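Local coordinates for protein N-acetylcysteine deacetylase (Bacillus subtilis, PDB 1YSJ) that probably deacetylates N-acetylcysteine to acetate and cysteine with two divalent metal ions per subunit, in the breakdown of S-(2-succino)cysteine as a sulfur source, at residues R294-I299 with A305-K310; R60-E65 with G133-L138; P185-G190 with Q338-E343; G170-V175 with E356-F361. The protein carries 1 engineered substitution. One frame throughout, in Å; residues are numbered along the deposited sequence.

Contact 1: R294-I299 with A305-K310; sequences RVAEGI and AQAEFK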
# COMPACT_ATOMS: atom_id res chain seq x y z
N ARG A 294 8.59 20.36 -4.36
CA ARG A 294 7.94 21.24 -5.34
C ARG A 294 7.06 20.43 -6.30
O ARG A 294 5.93 20.81 -6.56
CB ARG A 294 9.00 22.03 -6.12
CG ARG A 294 8.46 23.23 -6.90
CD ARG A 294 9.57 23.93 -7.71
NE ARG A 294 10.59 24.54 -6.87
CZ ARG A 294 11.79 24.02 -6.61
NH1 ARG A 294 12.14 22.85 -7.13
NH2 ARG A 294 12.64 24.66 -5.82
N VAL A 295 7.61 19.32 -6.79
CA VAL A 295 6.92 18.41 -7.71
C VAL A 295 5.70 17.76 -7.05
O VAL A 295 4.62 17.74 -7.64
CB VAL A 295 7.90 17.31 -8.23
CG1 VAL A 295 7.16 16.12 -8.84
CG2 VAL A 295 8.88 17.89 -9.24
N ALA A 296 5.88 17.26 -5.83
CA ALA A 296 4.80 16.60 -5.09
C ALA A 296 3.68 17.56 -4.73
O ALA A 296 2.50 17.22 -4.83
CB ALA A 296 5.35 15.93 -3.83
N GLU A 297 4.05 18.77 -4.31
CA GLU A 297 3.11 19.79 -3.87
C GLU A 297 2.27 20.30 -5.04
O GLU A 297 1.05 20.46 -4.91
CB GLU A 297 3.88 20.94 -3.21
CG GLU A 297 3.14 21.62 -2.07
CD GLU A 297 4.08 22.39 -1.15
OE1 GLU A 297 4.94 21.76 -0.48
OE2 GLU A 297 3.97 23.63 -1.10
N GLY A 298 2.92 20.53 -6.18
CA GLY A 298 2.27 21.02 -7.39
C GLY A 298 1.28 20.02 -7.97
O GLY A 298 0.12 20.37 -8.20
N ILE A 299 1.73 18.79 -8.20
CA ILE A 299 0.86 17.74 -8.73
C ILE A 299 -0.36 17.50 -7.84
O ILE A 299 -1.48 17.41 -8.33
CB ILE A 299 1.62 16.41 -9.00
CG1 ILE A 299 2.64 16.59 -10.13
CG2 ILE A 299 0.63 15.27 -9.33
CD1 ILE A 299 3.68 15.49 -10.25
N ALA A 305 -5.82 18.06 -3.83
CA ALA A 305 -5.25 17.40 -2.66
C ALA A 305 -4.02 18.16 -2.18
O ALA A 305 -3.57 19.10 -2.84
CB ALA A 305 -4.89 15.95 -3.00
N GLN A 306 -3.49 17.76 -1.02
CA GLN A 306 -2.26 18.35 -0.52
C GLN A 306 -1.22 17.28 -0.19
O GLN A 306 -1.57 16.14 0.15
CB GLN A 306 -2.52 19.26 0.70
CG GLN A 306 -3.03 18.55 1.95
CD GLN A 306 -3.12 19.48 3.15
OE1 GLN A 306 -2.43 19.27 4.16
NE2 GLN A 306 -3.96 20.51 3.05
N ALA A 307 0.05 17.65 -0.32
CA ALA A 307 1.15 16.73 -0.07
C ALA A 307 1.88 17.09 1.22
O ALA A 307 2.11 18.26 1.52
CB ALA A 307 2.12 16.73 -1.25
N GLU A 308 2.21 16.05 1.99
CA GLU A 308 3.13 16.18 3.12
C GLU A 308 4.44 15.52 2.72
O GLU A 308 4.45 14.33 2.38
CB GLU A 308 2.56 15.48 4.35
CG GLU A 308 1.48 16.24 5.09
CD GLU A 308 0.90 15.45 6.25
OE1 GLU A 308 1.68 14.75 6.95
OE2 GLU A 308 -0.33 15.52 6.47
N PHE A 309 5.52 16.28 2.76
CA PHE A 309 6.84 15.75 2.42
C PHE A 309 7.71 15.69 3.67
O PHE A 309 7.90 16.70 4.35
CB PHE A 309 7.51 16.59 1.33
CG PHE A 309 8.81 16.02 0.83
CD1 PHE A 309 8.83 15.13 -0.24
CD2 PHE A 309 10.02 16.37 1.42
CE1 PHE A 309 10.02 14.60 -0.71
CE2 PHE A 309 11.23 15.84 0.96
CZ PHE A 309 11.23 14.95 -0.11
N LYS A 310 8.23 14.51 3.96
CA LYS A 310 9.12 14.32 5.11
C LYS A 310 10.48 13.79 4.65
O LYS A 310 10.55 12.92 3.79
CB LYS A 310 8.50 13.38 6.14
CG LYS A 310 7.35 13.99 6.93
CD LYS A 310 7.03 13.16 8.16
CE LYS A 310 5.82 13.71 8.90
NZ LYS A 310 5.60 13.01 10.20
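Ala307, near the start of strand 306-320, outermost in its sheet within this chain, sets its CB against the flank of helix 282-302, where it meets Ala296 and Glu297. The methyl lies 3.6 Å from Ala296 O and 4.2 Å from Ala296 CB, so it rests as much on helix backbone as on side chain. Next along the same flank, Ala307 CB comes 4.1 Å from Glu297 CA. Two alanines facing each other let helix and strand draw close, with Glu297 CA and Ala307 CA only 5.3 Å apart. Glu308 turns its CB away from the helix and forms a salt bridge with Lys211 of the adjacent strand 197-211. Phe309 faces the helix again. Its ring, with CG anti to the backbone N (chi1 -174°), lies on Pro289, Met292 and Arg293, earlier in the helix, with Ile208 beside it. The arrangement belongs to the small domain of M20 peptidases, a four-stranded antiparallel sheet with helices 226-237 and 282-302 on one face. What crosses between the segments is van der Waals contact alone; Glu297, whose carboxylate has a weak, long ion pair with Arg293, contributes chiefly its backbone, as suits an exposed acidic residue bordering an apolar seam.

Contact 2: R60-E65 with G133-L138; sequences RWLEEE and GTAMLL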
# COMPACT_ATOMS: atom_id res chain seq x y z
N ARG A 60 41.41 -9.97 22.89
CA ARG A 60 42.39 -11.01 23.21
C ARG A 60 43.57 -11.06 22.23
O ARG A 60 44.72 -11.16 22.65
CB ARG A 60 41.68 -12.37 23.29
CG ARG A 60 42.60 -13.59 23.15
CD ARG A 60 41.95 -14.86 23.69
NE ARG A 60 40.65 -15.15 23.08
CZ ARG A 60 40.48 -15.89 21.99
NH1 ARG A 60 41.51 -16.42 21.35
NH2 ARG A 60 39.25 -16.11 21.53
N TRP A 61 43.26 -10.99 20.94
CA TRP A 61 44.26 -11.08 19.87
C TRP A 61 45.27 -9.93 19.86
O TRP A 61 46.45 -10.13 19.57
CB TRP A 61 43.59 -11.25 18.50
CG TRP A 61 42.90 -12.58 18.32
CD1 TRP A 61 43.24 -13.78 18.92
CD2 TRP A 61 41.78 -12.86 17.48
NE1 TRP A 61 42.38 -14.77 18.50
CE2 TRP A 61 41.48 -14.24 17.62
CE3 TRP A 61 40.98 -12.08 16.62
CZ2 TRP A 61 40.43 -14.86 16.93
CZ3 TRP A 61 39.93 -12.69 15.94
CH2 TRP A 61 39.67 -14.07 16.10
N LEU A 62 44.80 -8.73 20.20
CA LEU A 62 45.66 -7.55 20.31
C LEU A 62 46.51 -7.57 21.59
O LEU A 62 47.67 -7.18 21.57
CB LEU A 62 44.83 -6.26 20.21
CG LEU A 62 44.03 -6.06 18.92
CD1 LEU A 62 42.87 -5.09 19.12
CD2 LEU A 62 44.91 -5.60 17.75
N GLU A 63 45.91 -8.04 22.68
CA GLU A 63 46.63 -8.16 23.96
C GLU A 63 47.67 -9.28 23.93
O GLU A 63 48.61 -9.27 24.73
CB GLU A 63 45.65 -8.33 25.12
CG GLU A 63 44.96 -7.03 25.52
CD GLU A 63 43.81 -7.20 26.51
OE1 GLU A 63 43.23 -8.30 26.61
OE2 GLU A 63 43.49 -6.21 27.20
N GLU A 64 47.51 -10.23 23.01
CA GLU A 64 48.51 -11.27 22.78
C GLU A 64 49.84 -10.66 22.36
O GLU A 64 50.91 -11.13 22.76
CB GLU A 64 48.04 -12.26 21.71
CG GLU A 64 47.28 -13.47 22.25
CD GLU A 64 46.53 -14.24 21.16
OE1 GLU A 64 46.83 -14.04 19.95
OE2 GLU A 64 45.64 -15.04 21.50
N GLU A 65 49.77 -9.61 21.54
CA GLU A 65 50.95 -8.95 21.03
C GLU A 65 51.24 -7.63 21.74
O GLU A 65 51.98 -6.79 21.24
CB GLU A 65 50.85 -8.76 19.51
CG GLU A 65 50.85 -10.07 18.71
CD GLU A 65 51.97 -11.03 19.12
OE1 GLU A 65 53.15 -10.62 19.09
OE2 GLU A 65 51.67 -12.19 19.47
N GLY A 133 46.07 -7.53 11.60
CA GLY A 133 47.37 -7.72 10.95
C GLY A 133 48.19 -6.44 10.92
O GLY A 133 49.35 -6.42 11.33
N THR A 134 47.57 -5.36 10.43
CA THR A 134 48.19 -4.04 10.37
C THR A 134 48.74 -3.62 11.73
O THR A 134 49.89 -3.18 11.83
CB THR A 134 47.19 -2.98 9.86
OG1 THR A 134 46.75 -3.32 8.55
CG2 THR A 134 47.84 -1.59 9.81
N ALA A 135 47.92 -3.78 12.77
CA ALA A 135 48.32 -3.43 14.13
C ALA A 135 49.53 -4.25 14.58
O ALA A 135 50.46 -3.71 15.18
CB ALA A 135 47.15 -3.61 15.09
N MSE A 136 49.52 -5.54 14.26
CA MSE A 136 50.63 -6.44 14.60
C MSE A 136 51.93 -6.06 13.90
O MSE A 136 53.00 -6.11 14.52
CB MSE A 136 50.25 -7.89 14.32
CG MSE A 136 49.24 -8.44 15.31
SE MSE A 136 48.64 -10.25 14.92
CE MSE A 136 47.36 -10.46 16.40
N LEU A 137 51.85 -5.69 12.62
CA LEU A 137 53.02 -5.26 11.86
C LEU A 137 53.55 -3.92 12.36
O LEU A 137 54.76 -3.71 12.41
CB LEU A 137 52.69 -5.14 10.36
CG LEU A 137 52.27 -6.36 9.54
CD1 LEU A 137 51.86 -5.91 8.15
CD2 LEU A 137 53.38 -7.42 9.46
N LEU A 138 52.64 -3.01 12.70
CA LEU A 138 53.03 -1.68 13.16
C LEU A 138 53.57 -1.71 14.58
O LEU A 138 54.37 -0.86 14.96
CB LEU A 138 51.86 -0.70 13.05
CG LEU A 138 51.56 -0.15 11.65
CD1 LEU A 138 50.30 0.71 11.67
CD2 LEU A 138 52.73 0.65 11.10
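This is a buried helix-helix contact in the metal-binding domain, in which Met136 and Ala135 of helix 124-139 pack against Trp61 and Leu62 at the C-terminal part of helix 52-64 and Glu65 just after it. Met136, present as selenomethionine, does most of the bridging. Its chain is extended beyond CG (chi2 176°, chi3 -178°), which carries CE across the gap to 3.3 Å from Trp61 O and 4.4 Å from Trp61 CB. A long unbranched side chain suits this place, because it can set its terminal methyl against the CB and carbonyl oxygen of one facing residue. The Trp61 ring itself leads away, to Met37, Asp40 and Leu41 of helix 28-43. Deeper down, Leu62 CD2 meets Ala135 CB at 4.0 Å, and the small alanine leaves room for the leucine branch. Leu62 and Ala135 also rest on Phe153 and Phe151 of strand 148-154, so the two helices form part of the layer laid over the large mixed sheet of the alpha/beta fold. Helix 124-139 starts at the nickel ligand His124. Glu65 crosses Met136 at about a right angle, CG to CG 4.1 Å. A bend at chi2 (-49°) lets its aliphatic part lie against the selenomethionine while OE2 forms a salt bridge with Arg33 of helix 28-43, whose side chain touches Met136 as well.

Contact 3: P185-G190 with Q338-E343; sequences PDLPVG and QTVHAE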
# COMPACT_ATOMS: atom_id res chain seq x y z
N PRO A 185 35.01 -7.48 -4.54
CA PRO A 185 35.08 -8.81 -5.17
C PRO A 185 35.46 -8.80 -6.65
O PRO A 185 36.04 -9.78 -7.13
CB PRO A 185 33.67 -9.38 -4.97
CG PRO A 185 32.81 -8.20 -4.62
CD PRO A 185 33.70 -7.23 -3.92
N ASP A 186 35.14 -7.71 -7.35
CA ASP A 186 35.39 -7.61 -8.79
C ASP A 186 36.83 -7.20 -9.14
O ASP A 186 37.22 -7.23 -10.31
CB ASP A 186 34.39 -6.66 -9.46
CG ASP A 186 34.29 -5.33 -8.75
OD1 ASP A 186 34.70 -4.31 -9.34
OD2 ASP A 186 33.80 -5.29 -7.60
N LEU A 187 37.60 -6.82 -8.13
CA LEU A 187 39.01 -6.45 -8.32
C LEU A 187 39.93 -7.61 -7.94
O LEU A 187 39.58 -8.41 -7.08
CB LEU A 187 39.35 -5.19 -7.52
CG LEU A 187 38.76 -3.85 -7.96
CD1 LEU A 187 39.16 -2.76 -7.00
CD2 LEU A 187 39.17 -3.49 -9.39
N PRO A 188 41.11 -7.70 -8.58
CA PRO A 188 41.99 -8.82 -8.27
C PRO A 188 42.83 -8.59 -7.00
O PRO A 188 42.98 -7.45 -6.56
CB PRO A 188 42.90 -8.91 -9.50
CG PRO A 188 42.94 -7.53 -10.05
CD PRO A 188 41.68 -6.82 -9.62
N VAL A 189 43.35 -9.68 -6.44
CA VAL A 189 44.24 -9.63 -5.28
C VAL A 189 45.53 -8.87 -5.64
O VAL A 189 46.13 -9.11 -6.69
CB VAL A 189 44.59 -11.06 -4.78
CG1 VAL A 189 45.63 -11.02 -3.65
CG2 VAL A 189 43.33 -11.78 -4.32
N GLY A 190 45.92 -7.94 -4.76
CA GLY A 190 47.09 -7.11 -4.98
C GLY A 190 46.74 -5.74 -5.54
O GLY A 190 47.62 -4.90 -5.75
N GLN A 338 49.29 -3.01 -6.97
CA GLN A 338 48.77 -2.15 -8.03
C GLN A 338 47.59 -1.30 -7.56
O GLN A 338 46.87 -1.67 -6.63
CB GLN A 338 48.38 -2.98 -9.26
CG GLN A 338 49.57 -3.57 -10.02
CD GLN A 338 50.49 -2.51 -10.63
OE1 GLN A 338 50.04 -1.45 -11.08
NE2 GLN A 338 51.79 -2.81 -10.67
N THR A 339 47.43 -0.15 -8.21
CA THR A 339 46.26 0.70 -7.98
C THR A 339 45.48 0.89 -9.28
O THR A 339 46.06 0.92 -10.37
CB THR A 339 46.64 2.09 -7.41
OG1 THR A 339 47.64 2.70 -8.23
CG2 THR A 339 47.16 1.96 -5.98
N VAL A 340 44.16 1.00 -9.14
CA VAL A 340 43.29 1.37 -10.25
C VAL A 340 42.42 2.55 -9.82
O VAL A 340 42.30 2.83 -8.62
CB VAL A 340 42.40 0.19 -10.73
CG1 VAL A 340 43.25 -0.93 -11.33
CG2 VAL A 340 41.52 -0.34 -9.60
N HIS A 341 41.83 3.24 -10.79
CA HIS A 341 40.91 4.33 -10.49
C HIS A 341 39.59 3.76 -9.98
O HIS A 341 38.89 3.06 -10.71
CB HIS A 341 40.69 5.23 -11.71
CG HIS A 341 39.90 6.47 -11.40
ND1 HIS A 341 40.40 7.50 -10.64
CD2 HIS A 341 38.64 6.83 -11.76
CE1 HIS A 341 39.48 8.45 -10.54
NE2 HIS A 341 38.41 8.07 -11.21
N ALA A 342 39.28 4.07 -8.72
CA ALA A 342 38.12 3.49 -8.04
C ALA A 342 36.79 3.83 -8.72
O ALA A 342 36.50 4.99 -8.99
CB ALA A 342 38.10 3.91 -6.58
N GLU A 343 36.00 2.79 -8.99
CA GLU A 343 34.64 2.97 -9.49
C GLU A 343 33.71 3.28 -8.33
O GLU A 343 33.88 2.74 -7.22
CB GLU A 343 34.17 1.70 -10.21
CG GLU A 343 34.87 1.46 -11.56
CD GLU A 343 34.51 0.12 -12.19
OE1 GLU A 343 34.80 -0.06 -13.39
OE2 GLU A 343 33.93 -0.75 -11.49
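Gln338 N donates to Gly190 O a hydrogen bond of 2.8 Å, with an N-H...O angle of 161° and the donor lying nearly in line with the carbonyl. It is the first rung of a parallel ladder, which continues through backbone bonds of Gln338 and Val340 with Ile192. The chain turns at Gly190, where the ladder begins: residues 186-190 run at 155° to residues 338-343, whereas strand 191-194 runs parallel to 338-341, so the chain must reverse here. At the backbone angles of this turn, with phi 98°, a CB would be jammed against the preceding carbonyl oxygen, and glycine has none.

Farther along, Leu187 and Val340 reach toward each other tip to tip, Leu187 CD2 lying 3.9 Å from Val340 CG2. Val340 sets CG2 between its backbone N and carbonyl carbon, from where it meets the leucine. The two branched side chains make a small apolar contact near the surface, beside Trp364, which touches Leu187 and donates through NE1 to Glu343 O. Beyond it Asp186 OD1 and Glu343 OE2 stand 4.2 Å apart, two like charges whose repulsion is probably eased by the salt bridge of Asp186 OD2 with Lys184. The side chain of Asp186 is about 9 Å from that of the nickel ligand His182 near the end of strand 175-184. The contact thus joins the loop leaving that strand to 338-341, an outermost strand of the large sheet within this chain, with 191-194 lying between 338-341 and 360-366.

Contact 4: G170-V175 with E356-F361; sequences GVLNGV and EKIPGF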
# COMPACT_ATOMS: atom_id res chain seq x y z
N GLY A 170 33.81 9.90 21.70
CA GLY A 170 35.00 10.76 21.73
C GLY A 170 36.25 10.10 21.19
O GLY A 170 37.36 10.57 21.43
N VAL A 171 36.07 9.01 20.43
CA VAL A 171 37.18 8.20 19.93
C VAL A 171 38.03 8.97 18.91
O VAL A 171 39.23 8.71 18.77
CB VAL A 171 36.67 6.84 19.36
CG1 VAL A 171 37.75 6.08 18.57
CG2 VAL A 171 36.11 5.96 20.48
N LEU A 172 37.42 9.93 18.21
CA LEU A 172 38.14 10.72 17.20
C LEU A 172 38.66 12.08 17.67
O LEU A 172 39.16 12.87 16.88
CB LEU A 172 37.30 10.87 15.92
CG LEU A 172 37.13 9.65 15.00
CD1 LEU A 172 36.50 10.10 13.70
CD2 LEU A 172 38.44 8.95 14.71
N ASN A 173 38.53 12.34 18.97
CA ASN A 173 39.12 13.54 19.55
C ASN A 173 40.64 13.52 19.38
O ASN A 173 41.30 12.56 19.78
CB ASN A 173 38.73 13.69 21.03
CG ASN A 173 37.25 13.99 21.23
OD1 ASN A 173 36.54 14.37 20.29
ND2 ASN A 173 36.77 13.82 22.46
N GLY A 174 41.16 14.57 18.75
CA GLY A 174 42.60 14.71 18.50
C GLY A 174 43.13 13.99 17.27
O GLY A 174 44.32 14.07 16.98
N VAL A 175 42.25 13.28 16.56
CA VAL A 175 42.62 12.53 15.36
C VAL A 175 42.63 13.42 14.11
O VAL A 175 41.66 14.14 13.84
CB VAL A 175 41.70 11.28 15.16
CG1 VAL A 175 42.05 10.54 13.88
CG2 VAL A 175 41.82 10.33 16.34
N GLU A 356 32.78 13.55 7.67
CA GLU A 356 32.08 14.82 7.91
C GLU A 356 32.82 15.66 8.94
O GLU A 356 32.67 16.87 8.98
CB GLU A 356 30.65 14.57 8.42
CG GLU A 356 29.63 14.26 7.34
CD GLU A 356 28.20 14.49 7.82
OE1 GLU A 356 27.44 15.18 7.10
OE2 GLU A 356 27.84 14.00 8.91
N LYS A 357 33.62 14.99 9.77
CA LYS A 357 34.29 15.63 10.90
C LYS A 357 35.77 15.89 10.64
O LYS A 357 36.28 16.97 10.94
CB LYS A 357 34.11 14.77 12.16
CG LYS A 357 32.67 14.36 12.47
CD LYS A 357 31.77 15.57 12.73
CE LYS A 357 30.44 15.14 13.32
NZ LYS A 357 29.36 16.13 13.05
N ILE A 358 36.46 14.89 10.10
CA ILE A 358 37.90 14.97 9.84
C ILE A 358 38.25 14.46 8.43
O ILE A 358 37.47 13.70 7.86
CB ILE A 358 38.75 14.20 10.91
CG1 ILE A 358 38.37 12.72 10.96
CG2 ILE A 358 38.64 14.87 12.29
CD1 ILE A 358 39.43 11.84 11.57
N PRO A 359 39.41 14.87 7.88
CA PRO A 359 39.88 14.36 6.59
C PRO A 359 40.03 12.85 6.60
O PRO A 359 40.47 12.27 7.59
CB PRO A 359 41.26 15.02 6.44
CG PRO A 359 41.20 16.22 7.27
CD PRO A 359 40.36 15.84 8.45
N GLY A 360 39.65 12.21 5.50
CA GLY A 360 39.69 10.75 5.42
C GLY A 360 39.90 10.18 4.04
O GLY A 360 39.68 10.86 3.03
N PHE A 361 40.31 8.92 3.99
CA PHE A 361 40.46 8.19 2.73
C PHE A 361 39.99 6.74 2.85
O PHE A 361 40.41 6.00 3.74
CB PHE A 361 41.91 8.25 2.24
CG PHE A 361 42.04 8.27 0.75
CD1 PHE A 361 42.03 9.48 0.06
CD2 PHE A 361 42.18 7.09 0.03
CE1 PHE A 361 42.15 9.51 -1.33
CE2 PHE A 361 42.30 7.11 -1.36
CZ PHE A 361 42.29 8.32 -2.04
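Ile358 packs on Leu172 and Val175 where two neighbouring parallel strands of the large sheet, 175-184 and 360-366, begin. The loop before the first strand completes a beta-alpha-beta crossover from strand 148-154 through helix 162-168. It opens with Gly170 in a Schellman motif, whose positive phi favours glycine, and continues through a type I turn (Gly170 to Asn173) and a type II turn (Leu172 to Val175), with Gly174 supplying the positive phi of the latter. Arg150 of strand 148-154 holds the loop by donating to Val171 O and Asn173 O.

From its CB, 4.1 Å from Val175 O, Ile358 divides into two arms. CG2 lies 3.5 Å from that same Val175 O. The other arm leaves through CG1, which a chi1 of 59° sets between the backbone N and the carbonyl carbon, and ends in CD1 against both hydrophobic partners. A beta-branched residue suits the site because the short arm rests on the carbonyl oxygen while the longer one, also near that oxygen, reaches the side chains. Ile178 of strand 175-184 also touches both Ile358 and Leu172. At the tip, Ile358 CD1 is 3.7 Å from Val175 CG1 and 4.0 Å from Leu172 CD1.

Overall arrangement
From the N terminus, contact 2 closes first, bringing helix 124-139 back onto helix 52-64 in the layer over the large sheet. The other three follow it and are nested. Contact 4 opens before strand 175-184 and closes as strand 360-366 begins; inside its loop, contact 3 joins residues 185-190 to edge strand 338-341; innermost, contact 1 closes the short turn from helix 282-302 into strand 306-320. Contacts 3 and 4 therefore tie the returning chain into the large sheet, their nearest atoms about 7 Å apart, whereas contact 1 belongs to the separate small domain, its centre about 55 Å from that of contact 2.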